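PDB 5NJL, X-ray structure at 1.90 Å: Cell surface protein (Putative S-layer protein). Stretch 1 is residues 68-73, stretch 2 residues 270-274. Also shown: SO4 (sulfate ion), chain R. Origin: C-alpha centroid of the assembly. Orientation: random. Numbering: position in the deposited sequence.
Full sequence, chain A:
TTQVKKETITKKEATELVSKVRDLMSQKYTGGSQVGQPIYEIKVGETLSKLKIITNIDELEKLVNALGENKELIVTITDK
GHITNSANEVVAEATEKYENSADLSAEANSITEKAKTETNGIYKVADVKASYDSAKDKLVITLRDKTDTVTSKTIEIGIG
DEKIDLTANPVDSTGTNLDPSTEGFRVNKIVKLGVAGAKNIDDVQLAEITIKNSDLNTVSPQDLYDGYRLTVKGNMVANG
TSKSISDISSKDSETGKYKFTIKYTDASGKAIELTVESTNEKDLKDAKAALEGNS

Stretch 1 (68-73) GENKEL
Stretch 2 270-274: KAIEL

How is the turn built that carries stretch 1 to its partner? Gly 68 to Lys 71 form a type II beta turn, closed by the hydrogen bond from Lys 71 N to Gly 68 O at 3.1 Å. Glu 69 (phi/psi -62/131) and Asn 70 (57/25) occupy its two corners, Asn 70 taking the positive phi that a type II turn requires at its third position. Gly 68 lies at -74/168. After Lys 71 (-104/167) the chain extends into a strand through Glu 72 (-143/164) and Leu 73 (-138/141). A sulfate ion, probably from the crystallisation liquor, accepts a hydrogen bond from Glu 69 N to its O3 at 2.9 Å.

What does the turn meet? Stretch 2 is extended, with Lys 270 at -84/139 leading into a strand: Ala 271 -77/122, Ile 272 -120/142, Glu 273 -130/119 and Leu 274 -108/122. The register is set by Asn 70 and Ala 271, whose CA atoms lie 5.6 Å apart. Ala 271 and Glu 273 direct their CA-to-CB bonds toward stretch 1, while Lys 270 and Ile 272 direct theirs away. The contact is small, burying 192 Å² summed over both sides.

Why is the Asn 70 side chain placed as it is? Its CA-to-CB bond points toward stretch 2, and chi1 of -98°, between wells, with chi2 of -16° brings the amide to the strand backbone. Asn 70 ND2 donates to Ile 272 O at 3.1 Å with an N-H...O angle of 143°, so Ile 272 takes part through its carbonyl although its CA-to-CB bond points away from stretch 1. Asn 70 OD1 is also 3.2 Å from Ile 272 O, but two acceptors cannot bond to each other. The amide carbon also packs against the methyl group, Asn 70 CG lying 3.8 Å from Ala 271 CB.

How do the three glutamates behave? Glu 69 folds back with chi1 and chi2 both m (-64° each) and chi3 -22°, bringing its OE1 to 3.4 Å from Ala 271 CB. A water bridges the same pair of residues, donating to Glu 69 OE1 at 2.9 Å and accepting from Ala 271 N at 3.0 Å. Farther along, Glu 72 (chi1 p, chi2 t, chi3 52°) and Glu 273 (chi1 t, chi2 t, chi3 69°) bring like charges together, Glu 72 OE1 lying 4.4 Å from Glu 273 OE2; both of these oxygens have hydrogen bonds elsewhere in the structure.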

# COMPACT_ATOMS: atom_id res chain seq x y z
N GLY A 68 26.80 -11.22 -6.33
CA GLY A 68 27.64 -12.43 -6.40
C GLY A 68 26.84 -13.71 -6.55
O GLY A 68 25.60 -13.71 -6.37
N GLU A 69 27.54 -14.80 -6.87
CA GLU A 69 26.91 -16.13 -7.01
C GLU A 69 26.28 -16.55 -5.70
O GLU A 69 26.89 -16.44 -4.63
CB GLU A 69 27.94 -17.17 -7.48
CG GLU A 69 28.53 -16.93 -8.88
CD GLU A 69 27.53 -17.00 -10.03
OE1 GLU A 69 26.45 -17.61 -9.88
OE2 GLU A 69 27.82 -16.42 -11.10
N ASN A 70 25.02 -16.99 -5.76
CA ASN A 70 24.24 -17.38 -4.56
C ASN A 70 24.13 -16.27 -3.51
O ASN A 70 23.93 -16.55 -2.32
CB ASN A 70 24.76 -18.71 -3.94
CG ASN A 70 23.93 -19.93 -4.37
OD1 ASN A 70 22.81 -19.80 -4.86
ND2 ASN A 70 24.48 -21.11 -4.18
N LYS A 71 24.25 -15.01 -3.96
CA LYS A 71 23.93 -13.86 -3.10
C LYS A 71 22.57 -13.31 -3.54
O LYS A 71 22.03 -13.68 -4.59
CB LYS A 71 25.00 -12.76 -3.20
CG LYS A 71 26.41 -13.22 -2.83
CD LYS A 71 26.50 -13.68 -1.39
CE LYS A 71 27.94 -13.94 -1.01
NZ LYS A 71 28.03 -14.34 0.41
N GLU A 72 22.03 -12.43 -2.70
CA GLU A 72 20.75 -11.82 -2.98
C GLU A 72 20.67 -10.36 -2.55
O GLU A 72 21.47 -9.87 -1.75
CB GLU A 72 19.62 -12.62 -2.32
CG GLU A 72 19.72 -12.73 -0.81
CD GLU A 72 18.70 -13.71 -0.25
OE1 GLU A 72 18.64 -14.87 -0.72
OE2 GLU A 72 17.98 -13.31 0.68
N LEU A 73 19.65 -9.70 -3.09
CA LEU A 73 19.39 -8.27 -2.90
C LEU A 73 17.88 -8.15 -2.70
O LEU A 73 17.12 -8.87 -3.36
CB LEU A 73 19.80 -7.55 -4.19
CG LEU A 73 20.25 -6.10 -4.24
CD1 LEU A 73 21.35 -5.84 -3.23
CD2 LEU A 73 20.71 -5.79 -5.66
N LYS A 270 27.68 -24.40 -10.93
CA LYS A 270 26.52 -23.51 -11.03
C LYS A 270 25.95 -23.23 -9.64
O LYS A 270 25.80 -24.16 -8.83
CB LYS A 270 25.42 -24.12 -11.92
CG LYS A 270 24.26 -23.18 -12.26
CD LYS A 270 23.40 -23.67 -13.43
CE LYS A 270 23.86 -23.10 -14.77
NZ LYS A 270 23.01 -23.54 -15.94
N ALA A 271 25.57 -21.98 -9.40
CA ALA A 271 24.94 -21.58 -8.13
C ALA A 271 23.48 -22.02 -8.12
O ALA A 271 22.67 -21.64 -9.02
CB ALA A 271 25.02 -20.06 -8.00
N ILE A 272 23.12 -22.82 -7.13
CA ILE A 272 21.80 -23.39 -7.01
C ILE A 272 21.19 -22.93 -5.69
O ILE A 272 21.90 -22.83 -4.67
CB ILE A 272 21.85 -24.93 -6.99
CG1 ILE A 272 22.61 -25.49 -8.20
CG2 ILE A 272 20.45 -25.53 -6.85
CD1 ILE A 272 22.06 -25.14 -9.55
N GLU A 273 19.89 -22.66 -5.69
CA GLU A 273 19.15 -22.59 -4.45
C GLU A 273 17.91 -23.43 -4.52
O GLU A 273 17.00 -23.18 -5.33
CB GLU A 273 18.76 -21.17 -4.03
CG GLU A 273 18.17 -21.19 -2.63
CD GLU A 273 17.41 -19.93 -2.29
OE1 GLU A 273 16.32 -19.72 -2.88
OE2 GLU A 273 17.90 -19.18 -1.43
N LEU A 274 17.86 -24.39 -3.63
CA LEU A 274 16.84 -25.39 -3.62
C LEU A 274 15.95 -25.08 -2.41
O LEU A 274 16.44 -25.03 -1.29
CB LEU A 274 17.50 -26.76 -3.47
CG LEU A 274 16.64 -28.00 -3.69
CD1 LEU A 274 15.78 -27.88 -4.95
CD2 LEU A 274 17.56 -29.21 -3.76
S SO4 R . 31.15 -13.81 -7.44
O1 SO4 R . 32.55 -14.22 -7.72
O2 SO4 R . 31.17 -12.73 -6.41
O3 SO4 R . 30.39 -14.97 -6.94
O4 SO4 R . 30.53 -13.32 -8.70
O HOH W 1 26.28 -20.00 -11.49